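Local atomic coordinates of ribulose bisphosphate carboxylase (Hyperthermus butylicus DSM 5456, PDB entry 6HUN), a protein that probably catalyses the carboxylation of ribulose 1,5-bisphosphate to two molecules of 3-phosphoglycerate, with magnesium as cofactor, in an archaeal AMP degradation pathway. Residues V190-E193 and I194-G198; E206-A209 and S210-F213; C214-E217 and A218-K221; E222-K225 and A226-R229. All coordinates share one frame; numbering follows the deposited sequence.

Contact 1: V190-E193 and I194-G198; sequences VAYE and ILIGG
The carbonyl oxygen of Tyr192 takes the amide of Ile196 in a short bond, Ile196 N to Tyr192 O 2.8 Å, and one residue back Leu195 N reaches Ala191 O at 3.0 Å with an N-H...O angle of 174°. The flanking bonds, from Ile194 N to Val190 O and from Gly197 N to Glu193 O, are weak. Gly198 then leaves helical geometry with positive phi, and its amide bonds to Leu195 O at 2.9 Å, one of the two bonds back into the last turn that make this a Schellman motif. With CG of Tyr192 anti to the backbone N (chi1 176°), the phenol ring slants forward past Ile196, whose CD1 sits 3.4 Å from Tyr192 CE1, while Ile196 CB stands over one face near the rim. The hydroxyl itself is hydrogen-bonded to Glu233. On another side of the helix Val190 CG1 meets Ile194 CD1 at 4.0 Å. Helix 184-196 is the connection between barrel strands 171-174 and 201-203: Leu195 packs on Ile227 and Ala230 of helix 216-234, Ile196 touches Glu416 of helix 415-431, and Val190 rests on Val76 of the second subunit.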
loop_
_atom_site.group_PDB
_atom_site.type_symbol
_atom_site.label_atom_id
_atom_site.label_comp_id
_atom_site.label_asym_id
_atom_site.label_seq_id
_atom_site.Cartn_x
_atom_site.Cartn_y
_atom_site.Cartn_z
ATOM N N VAL A 190 19.042 11.260 -24.779
ATOM C CA VAL A 190 19.040 12.052 -23.545
ATOM C C VAL A 190 19.943 11.418 -22.494
ATOM O O VAL A 190 20.679 12.118 -21.779
ATOM C CB VAL A 190 17.601 12.233 -23.005
ATOM C CG1 VAL A 190 17.604 13.030 -21.696
ATOM C CG2 VAL A 190 16.725 12.944 -24.027
ATOM N N ALA A 191 19.874 10.084 -22.356
ATOM C CA ALA A 191 20.694 9.393 -21.367
ATOM C C ALA A 191 22.173 9.544 -21.673
ATOM O O ALA A 191 22.992 9.674 -20.759
ATOM C CB ALA A 191 20.349 7.919 -21.334
ATOM N N TYR A 192 22.540 9.415 -22.946
ATOM C CA TYR A 192 23.935 9.573 -23.327
ATOM C C TYR A 192 24.533 10.866 -22.780
ATOM O O TYR A 192 25.598 10.857 -22.151
ATOM C CB TYR A 192 24.052 9.550 -24.841
ATOM C CG TYR A 192 25.477 9.802 -25.304
ATOM C CD1 TYR A 192 26.485 8.889 -25.023
ATOM C CD2 TYR A 192 25.798 10.936 -26.018
ATOM C CE1 TYR A 192 27.788 9.099 -25.463
ATOM C CE2 TYR A 192 27.113 11.161 -26.458
ATOM C CZ TYR A 192 28.099 10.235 -26.160
ATOM O OH TYR A 192 29.416 10.426 -26.580
ATOM N N GLU A 193 23.875 11.996 -23.026
ATOM C CA GLU A 193 24.447 13.271 -22.591
ATOM C C GLU A 193 24.627 13.315 -21.077
ATOM O O GLU A 193 25.638 13.839 -20.579
ATOM C CB GLU A 193 23.555 14.420 -23.048
ATOM C CG GLU A 193 22.949 14.181 -24.403
ATOM C CD GLU A 193 22.596 15.462 -25.117
ATOM O OE1 GLU A 193 21.453 15.937 -24.946
ATOM O OE2 GLU A 193 23.461 15.986 -25.855
ATOM N N ILE A 194 23.650 12.772 -20.340
ATOM C CA ILE A 194 23.716 12.707 -18.878
ATOM C C ILE A 194 24.962 11.931 -18.438
ATOM O O ILE A 194 25.805 12.446 -17.699
ATOM C CB ILE A 194 22.414 12.091 -18.321
ATOM C CG1 ILE A 194 21.254 13.100 -18.431
ATOM C CG2 ILE A 194 22.549 11.628 -16.857
ATOM C CD1 ILE A 194 19.864 12.476 -18.455
ATOM N N LEU A 195 25.106 10.681 -18.901
ATOM C CA LEU A 195 26.226 9.859 -18.436
ATOM C C LEU A 195 27.569 10.403 -18.903
ATOM O O LEU A 195 28.532 10.444 -18.121
ATOM C CB LEU A 195 26.065 8.436 -18.921
ATOM C CG LEU A 195 24.723 7.782 -18.533
ATOM C CD1 LEU A 195 24.766 6.382 -19.042
ATOM C CD2 LEU A 195 24.541 7.794 -17.040
ATOM N N ILE A 196 27.656 10.789 -20.181
ATOM C CA ILE A 196 28.924 11.234 -20.773
ATOM C C ILE A 196 29.591 12.352 -19.971
ATOM O O ILE A 196 30.823 12.457 -19.949
ATOM C CB ILE A 196 28.704 11.652 -22.246
ATOM C CG1 ILE A 196 29.982 11.465 -23.041
ATOM C CG2 ILE A 196 28.221 13.111 -22.365
ATOM C CD1 ILE A 196 30.306 10.018 -23.291
ATOM N N GLY A 197 28.818 13.191 -19.299
ATOM C CA GLY A 197 29.476 14.232 -18.544
ATOM C C GLY A 197 29.807 13.926 -17.098
ATOM O O GLY A 197 30.342 14.798 -16.417
ATOM N N GLY A 198 29.503 12.736 -16.577
ATOM C CA GLY A 198 29.891 12.444 -15.206
ATOM C C GLY A 198 28.802 11.897 -14.279
ATOM O O GLY A 198 29.082 11.536 -13.133
#

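Contact 2: E206-A209 and S210-F213; sequences ENFA and SQPF
The side-chain amide of Gln211 folds back against the chain that precedes it and meets two backbone groups with its two ends. Gln211 NE2 gives a hydrogen bond to Asn207 O at 2.9 Å, with the acceptor close to the amide plane, while Ala209 N donates to Gln211 OE1 at 3.0 Å from a position tilted 22° from the carbonyl plane. A bend at chi2 (94°) turns the amide toward this backbone. The same OE1 lies at the edge of the Phe208 ring, in its plane and 3.7 Å from Phe208 CD1, with ring and amide planes 58° apart. Beyond it, Phe208 CE1 approaches Phe213 CZ at 4.2 Å, the two aromatic side chains crossing at a slant. An alanine in place of Gln211 would probably leave Asn207 O and Ala209 N without these mates and let the loop between them shift. Further partners come from the second subunit: Asn117 ND2 also bonds to Asn207 O, Leu109 O accepts from Gln211 NE2, and Trp80 meets the Phe213 ring. The loop also holds Glu206, a predicted magnesium ligand, which forms a salt bridge with Lys179. Chemically, one amide serves as donor and acceptor at once, satisfying buried main-chain polar groups in a segment without regular secondary structure, at an interface between subunits and next to the predicted metal site.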
loop_
_atom_site.group_PDB
_atom_site.type_symbol
_atom_site.label_atom_id
_atom_site.label_comp_id
_atom_site.label_asym_id
_atom_site.label_seq_id
_atom_site.Cartn_x
_atom_site.Cartn_y
_atom_site.Cartn_z
ATOM N N GLU A 206 9.134 7.597 -11.541
ATOM C CA GLU A 206 8.301 6.601 -10.867
ATOM C C GLU A 206 7.129 6.125 -11.711
ATOM O O GLU A 206 6.630 5.008 -11.489
ATOM C CB GLU A 206 7.795 7.166 -9.526
ATOM C CG GLU A 206 6.697 8.205 -9.656
ATOM C CD GLU A 206 7.189 9.552 -10.133
ATOM O OE1 GLU A 206 6.333 10.345 -10.604
ATOM O OE2 GLU A 206 8.421 9.817 -10.047
ATOM N N ASN A 207 6.675 6.897 -12.668
ATOM C CA ASN A 207 5.497 6.462 -13.409
ATOM C C ASN A 207 5.872 5.963 -14.786
ATOM O O ASN A 207 5.004 5.721 -15.622
ATOM C CB ASN A 207 4.408 7.564 -13.445
ATOM C CG ASN A 207 4.811 8.782 -14.213
ATOM O OD1 ASN A 207 5.965 8.935 -14.561
ATOM N ND2 ASN A 207 3.848 9.650 -14.525
ATOM N N PHE A 208 7.165 5.773 -15.033
ATOM C CA PHE A 208 7.595 5.130 -16.272
ATOM C C PHE A 208 7.461 3.635 -16.054
ATOM O O PHE A 208 7.835 3.131 -14.988
ATOM C CB PHE A 208 9.025 5.500 -16.589
ATOM C CG PHE A 208 9.300 5.644 -18.047
ATOM C CD1 PHE A 208 8.360 5.232 -18.995
ATOM C CD2 PHE A 208 10.512 6.150 -18.484
ATOM C CE1 PHE A 208 8.598 5.331 -20.356
ATOM C CE2 PHE A 208 10.764 6.253 -19.842
ATOM C CZ PHE A 208 9.794 5.834 -20.788
ATOM N N ALA A 209 6.825 2.940 -17.001
ATOM C CA ALA A 209 6.665 1.496 -16.879
ATOM C C ALA A 209 6.859 0.910 -18.271
ATOM O O ALA A 209 7.983 0.921 -18.796
ATOM C CB ALA A 209 5.288 1.120 -16.295
ATOM N N SER A 210 5.786 0.454 -18.916
ATOM C CA SER A 210 5.891 0.062 -20.300
ATOM C C SER A 210 4.700 0.557 -21.105
ATOM O O SER A 210 4.028 -0.212 -21.788
ATOM C CB SER A 210 6.045 -1.450 -20.468
ATOM O OG SER A 210 6.464 -1.764 -21.807
ATOM N N GLN A 211 4.463 1.862 -21.075
ATOM C CA GLN A 211 3.430 2.462 -21.911
ATOM C C GLN A 211 3.733 2.276 -23.398
ATOM O O GLN A 211 4.891 2.108 -23.790
ATOM C CB GLN A 211 3.311 3.947 -21.595
ATOM C CG GLN A 211 2.778 4.227 -20.178
ATOM C CD GLN A 211 3.877 4.436 -19.132
ATOM O OE1 GLN A 211 4.943 3.837 -19.197
ATOM N NE2 GLN A 211 3.607 5.304 -18.169
ATOM N N PRO A 212 2.703 2.330 -24.248
ATOM C CA PRO A 212 2.914 2.098 -25.682
ATOM C C PRO A 212 3.883 3.059 -26.361
ATOM O O PRO A 212 4.563 2.668 -27.325
ATOM C CB PRO A 212 1.493 2.230 -26.252
ATOM C CG PRO A 212 0.632 1.735 -25.151
ATOM C CD PRO A 212 1.278 2.203 -23.867
ATOM N N PHE A 213 3.958 4.315 -25.918
ATOM C CA PHE A 213 4.806 5.240 -26.660
ATOM C C PHE A 213 6.286 4.951 -26.454
ATOM O O PHE A 213 7.109 5.475 -27.209
ATOM C CB PHE A 213 4.491 6.693 -26.285
ATOM C CG PHE A 213 4.942 7.069 -24.907
ATOM C CD1 PHE A 213 6.202 7.615 -24.696
ATOM C CD2 PHE A 213 4.105 6.871 -23.814
ATOM C CE1 PHE A 213 6.629 7.954 -23.426
ATOM C CE2 PHE A 213 4.527 7.215 -22.522
ATOM C CZ PHE A 213 5.800 7.741 -22.342
#

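Contact 3: C214-E217 and A218-K221; sequences CRFE and ARLK
Arg219 runs back from the first turn of its helix toward Cys214, meeting a different group at nearly every step. Its CB lies 3.3 Å from Arg215 O, the carbonyl that also accepts the bond from Arg219 N at 2.9 Å. The aliphatic part then passes Cys214 SG, which is 3.7 Å from Arg219 CD. A bend at chi3 (97°) swings the guanidinium round, bringing NH1 to 3.1 Å from Cys214 O, which lies at the edge of the group and in its plane. At the other branch, NH2 comes within 3.6 Å of Phe216 CD1, the ring and guanidinium planes standing 84° apart. The Phe216 ring also reaches Leu220, its CE2 lying 3.8 Å from Leu220 CD2. Outside the two segments NH2 makes a salt bridge with Asp204 and a hydrogen bond to Ala209 O, while NE bonds to Tyr240 OH. A leucine in place of Arg219 would probably take from Asp204 this counter-charge and from Ala209 O this donor. The buried positive charge is thus compensated by the Asp204 carboxylate and shared with Ala209 O of the loop and Tyr240 OH of strand 239-243, joining the N-terminus of helix 216-234 to the segment that leads into it.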
loop_
_atom_site.group_PDB
_atom_site.type_symbol
_atom_site.label_atom_id
_atom_site.label_comp_id
_atom_site.label_asym_id
_atom_site.label_seq_id
_atom_site.Cartn_x
_atom_site.Cartn_y
_atom_site.Cartn_z
ATOM N N CYS A 214 6.627 4.105 -25.481
ATOM C CA CYS A 214 8.002 3.815 -25.080
ATOM C C CYS A 214 8.038 2.537 -24.249
ATOM O O CYS A 214 8.162 2.574 -23.015
ATOM C CB CYS A 214 8.611 4.965 -24.267
ATOM S SG CYS A 214 10.444 4.902 -24.204
ATOM N N ARG A 215 7.925 1.409 -24.933
ATOM C CA ARG A 215 7.893 0.123 -24.269
ATOM C C ARG A 215 9.206 -0.180 -23.582
ATOM O O ARG A 215 10.291 0.263 -24.011
ATOM C CB ARG A 215 7.575 -0.971 -25.268
ATOM C CG ARG A 215 6.399 -0.588 -26.045
ATOM C CD ARG A 215 5.138 -0.961 -25.313
ATOM N NE ARG A 215 4.001 -0.776 -26.199
ATOM C CZ ARG A 215 3.817 -1.448 -27.338
ATOM N NH1 ARG A 215 2.752 -1.198 -28.091
ATOM N NH2 ARG A 215 4.684 -2.377 -27.728
ATOM N N PHE A 216 9.094 -1.023 -22.553
ATOM C CA PHE A 216 10.213 -1.272 -21.660
ATOM C C PHE A 216 11.414 -1.795 -22.432
ATOM O O PHE A 216 12.526 -1.258 -22.306
ATOM C CB PHE A 216 9.825 -2.255 -20.559
ATOM C CG PHE A 216 10.934 -2.469 -19.544
ATOM C CD1 PHE A 216 11.059 -1.626 -18.456
ATOM C CD2 PHE A 216 11.875 -3.480 -19.720
ATOM C CE1 PHE A 216 12.089 -1.789 -17.507
ATOM C CE2 PHE A 216 12.909 -3.648 -18.788
ATOM C CZ PHE A 216 13.011 -2.810 -17.695
ATOM N N GLU A 217 11.195 -2.815 -23.277
ATOM C CA GLU A 217 12.327 -3.457 -23.940
ATOM C C GLU A 217 13.002 -2.508 -24.916
ATOM O O GLU A 217 14.236 -2.419 -24.959
ATOM C CB GLU A 217 11.883 -4.742 -24.643
ATOM C CG GLU A 217 12.966 -5.245 -25.616
ATOM C CD GLU A 217 13.144 -6.755 -25.660
ATOM O OE1 GLU A 217 12.188 -7.486 -25.321
ATOM O OE2 GLU A 217 14.238 -7.208 -26.081
ATOM N N ALA A 218 12.215 -1.797 -25.723
ATOM C CA ALA A 218 12.811 -0.900 -26.701
ATOM C C ALA A 218 13.520 0.259 -26.007
ATOM O O ALA A 218 14.564 0.706 -26.472
ATOM C CB ALA A 218 11.745 -0.408 -27.684
ATOM N N ARG A 219 12.993 0.721 -24.879
ATOM C CA ARG A 219 13.643 1.774 -24.088
ATOM C C ARG A 219 14.958 1.292 -23.468
ATOM O O ARG A 219 16.006 1.965 -23.591
ATOM C CB ARG A 219 12.682 2.246 -22.989
ATOM C CG ARG A 219 13.317 3.160 -21.983
ATOM C CD ARG A 219 12.222 3.816 -21.140
ATOM N NE ARG A 219 11.975 3.151 -19.870
ATOM C CZ ARG A 219 10.853 2.504 -19.582
ATOM N NH1 ARG A 219 9.890 2.419 -20.497
ATOM N NH2 ARG A 219 10.709 1.942 -18.393
ATOM N N LEU A 220 14.937 0.092 -22.883
ATOM C CA LEU A 220 16.123 -0.504 -22.271
ATOM C C LEU A 220 17.255 -0.708 -23.288
ATOM O O LEU A 220 18.415 -0.417 -22.993
ATOM C CB LEU A 220 15.738 -1.838 -21.632
ATOM C CG LEU A 220 16.827 -2.701 -21.011
ATOM C CD1 LEU A 220 17.490 -1.874 -19.918
ATOM C CD2 LEU A 220 16.294 -4.082 -20.509
ATOM N N LYS A 221 16.946 -1.234 -24.468
ATOM C CA LYS A 221 17.974 -1.339 -25.511
ATOM C C LYS A 221 18.627 0.013 -25.798
ATOM O O LYS A 221 19.857 0.116 -25.908
ATOM C CB LYS A 221 17.355 -1.881 -26.793
ATOM C CG LYS A 221 16.694 -3.249 -26.676
ATOM C CD LYS A 221 16.098 -3.704 -28.019
ATOM C CE LYS A 221 17.182 -4.122 -29.013
ATOM N NZ LYS A 221 17.917 -2.971 -29.640
#

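Contact 4: E222-K225 and A226-R229; sequences EVMK and AIDR
Met224 and Ile227 lie side by side and point the same way, with Met224 SD 3.9 Å from Ile227 CD1 and the methyl CE a little farther from the same atom. CG of Met224 and CG1 of Ile227 both stand anti to their own carbonyl carbons (chi1 -68° in Met224, -82° in Ile227); in the methionine a bend at chi2 brings the sulfur over to the isoleucine and one at chi3 turns CE. Val223 approaches the same CD1 more loosely, through CG1 at 4.4 Å. Ala226 CB sits 3.4 Å from Val223 O, in the preceding turn.

The next shell is the helix backbone that sets these spacings. Ile227 N bonds to Val223 O at 2.8 Å, and Asp228 N to Met224 O at 3.1 Å. Arg229 N follows on Lys225 O, while the link from Ala226 N to Glu222 O is weak. On the outer surface, Lys225 folds back to Glu222 in a salt bridge within the first segment, Lys225 NZ to Glu222 OE2 3.2 Å, and Asp228 pairs with Lys232 a turn onward.

Helix 216-234 links barrel strands 201-203 and 239-243. Val223 and Ile227 both press on Tyr240 of the latter strand, and Met224 touches Tyr261 and Asn263 in the loop after helix 248-260. Toward helix 184-196, Glu222 lies against Pro184 at its start, Val223 packs on Tyr187 and Ala226 on Tyr192.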
loop_
_atom_site.group_PDB
_atom_site.type_symbol
_atom_site.label_atom_id
_atom_site.label_comp_id
_atom_site.label_asym_id
_atom_site.label_seq_id
_atom_site.Cartn_x
_atom_site.Cartn_y
_atom_site.Cartn_z
ATOM N N GLU A 222 17.816 1.058 -25.989
ATOM C CA GLU A 222 18.372 2.363 -26.330
ATOM C C GLU A 222 19.214 2.948 -25.199
ATOM O O GLU A 222 20.204 3.647 -25.463
ATOM C CB GLU A 222 17.266 3.337 -26.713
ATOM C CG GLU A 222 16.608 3.059 -28.035
ATOM C CD GLU A 222 17.596 3.113 -29.161
ATOM O OE1 GLU A 222 18.239 4.186 -29.352
ATOM O OE2 GLU A 222 17.751 2.072 -29.842
ATOM N N VAL A 223 18.841 2.694 -23.943
ATOM C CA VAL A 223 19.644 3.211 -22.836
ATOM C C VAL A 223 20.911 2.384 -22.635
ATOM O O VAL A 223 21.974 2.942 -22.331
ATOM C CB VAL A 223 18.806 3.289 -21.540
ATOM C CG1 VAL A 223 19.682 3.758 -20.342
ATOM C CG2 VAL A 223 17.635 4.212 -21.768
ATOM N N MET A 224 20.857 1.072 -22.854
ATOM C CA MET A 224 22.027 0.233 -22.601
ATOM C C MET A 224 23.101 0.436 -23.656
ATOM O O MET A 224 24.290 0.273 -23.356
ATOM C CB MET A 224 21.638 -1.238 -22.541
ATOM C CG MET A 224 20.786 -1.592 -21.333
ATOM S SD MET A 224 21.423 -0.926 -19.759
ATOM C CE MET A 224 23.057 -1.759 -19.688
ATOM N N LYS A 225 22.689 0.799 -24.873
ATOM C CA LYS A 225 23.635 1.247 -25.903
ATOM C C LYS A 225 24.254 2.586 -25.511
ATOM O O LYS A 225 25.458 2.807 -25.721
ATOM C CB LYS A 225 22.906 1.332 -27.250
ATOM C CG LYS A 225 23.737 1.575 -28.496
ATOM C CD LYS A 225 22.828 1.836 -29.709
ATOM C CE LYS A 225 21.418 1.223 -29.521
ATOM N NZ LYS A 225 20.664 1.190 -30.824
ATOM N N ALA A 226 23.461 3.489 -24.920
ATOM C CA ALA A 226 23.998 4.767 -24.445
ATOM C C ALA A 226 24.994 4.571 -23.312
ATOM O O ALA A 226 26.013 5.271 -23.259
ATOM C CB ALA A 226 22.893 5.713 -23.978
ATOM N N ILE A 227 24.724 3.625 -22.409
ATOM C CA ILE A 227 25.644 3.325 -21.308
ATOM C C ILE A 227 26.972 2.800 -21.854
ATOM O O ILE A 227 28.051 3.232 -21.419
ATOM C CB ILE A 227 24.987 2.326 -20.338
ATOM C CG1 ILE A 227 24.066 3.095 -19.373
ATOM C CG2 ILE A 227 25.971 1.506 -19.540
ATOM C CD1 ILE A 227 23.319 2.177 -18.368
ATOM N N ASP A 228 26.904 1.858 -22.798
ATOM C CA ASP A 228 28.119 1.259 -23.361
ATOM C C ASP A 228 29.017 2.312 -24.023
ATOM O O ASP A 228 30.251 2.244 -23.921
ATOM C CB ASP A 228 27.719 0.147 -24.347
ATOM C CG ASP A 228 28.928 -0.504 -25.042
ATOM O OD1 ASP A 228 29.615 -1.349 -24.415
ATOM O OD2 ASP A 228 29.175 -0.156 -26.218
ATOM N N ARG A 229 28.429 3.271 -24.735
ATOM C CA ARG A 229 29.231 4.347 -25.284
ATOM C C ARG A 229 29.889 5.142 -24.167
ATOM O O ARG A 229 31.118 5.299 -24.146
ATOM C CB ARG A 229 28.371 5.242 -26.168
ATOM C CG ARG A 229 27.766 4.477 -27.330
ATOM C CD ARG A 229 28.015 5.192 -28.654
ATOM N NE ARG A 229 27.161 6.380 -28.777
ATOM C CZ ARG A 229 27.601 7.614 -29.036
ATOM N NH1 ARG A 229 28.901 7.852 -29.180
ATOM N NH2 ARG A 229 26.729 8.622 -29.122
#

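In the fold
The four contacts follow one another along the chain around strand 201-203, the second of the eight-stranded catalytic barrel, and up to the helix before strand 239-243. Contact 1 ends helix 184-196, contact 2 occupies the loop after strand 201-203, contact 3 spans the start of helix 216-234 and contact 4 the turns after it, about 12 Å between their centres. Contacts 2 and 3 lie about 9 Å apart between centres, joined by polar links, so the loop carrying a predicted metal ligand is tied to the helix start. Contacts 1 and 4, centres about 10 Å apart, pack as neighbouring helices, Tyr192 making a cation-pi contact with Arg229. Contacts 1 and 2 also touch the second subunit.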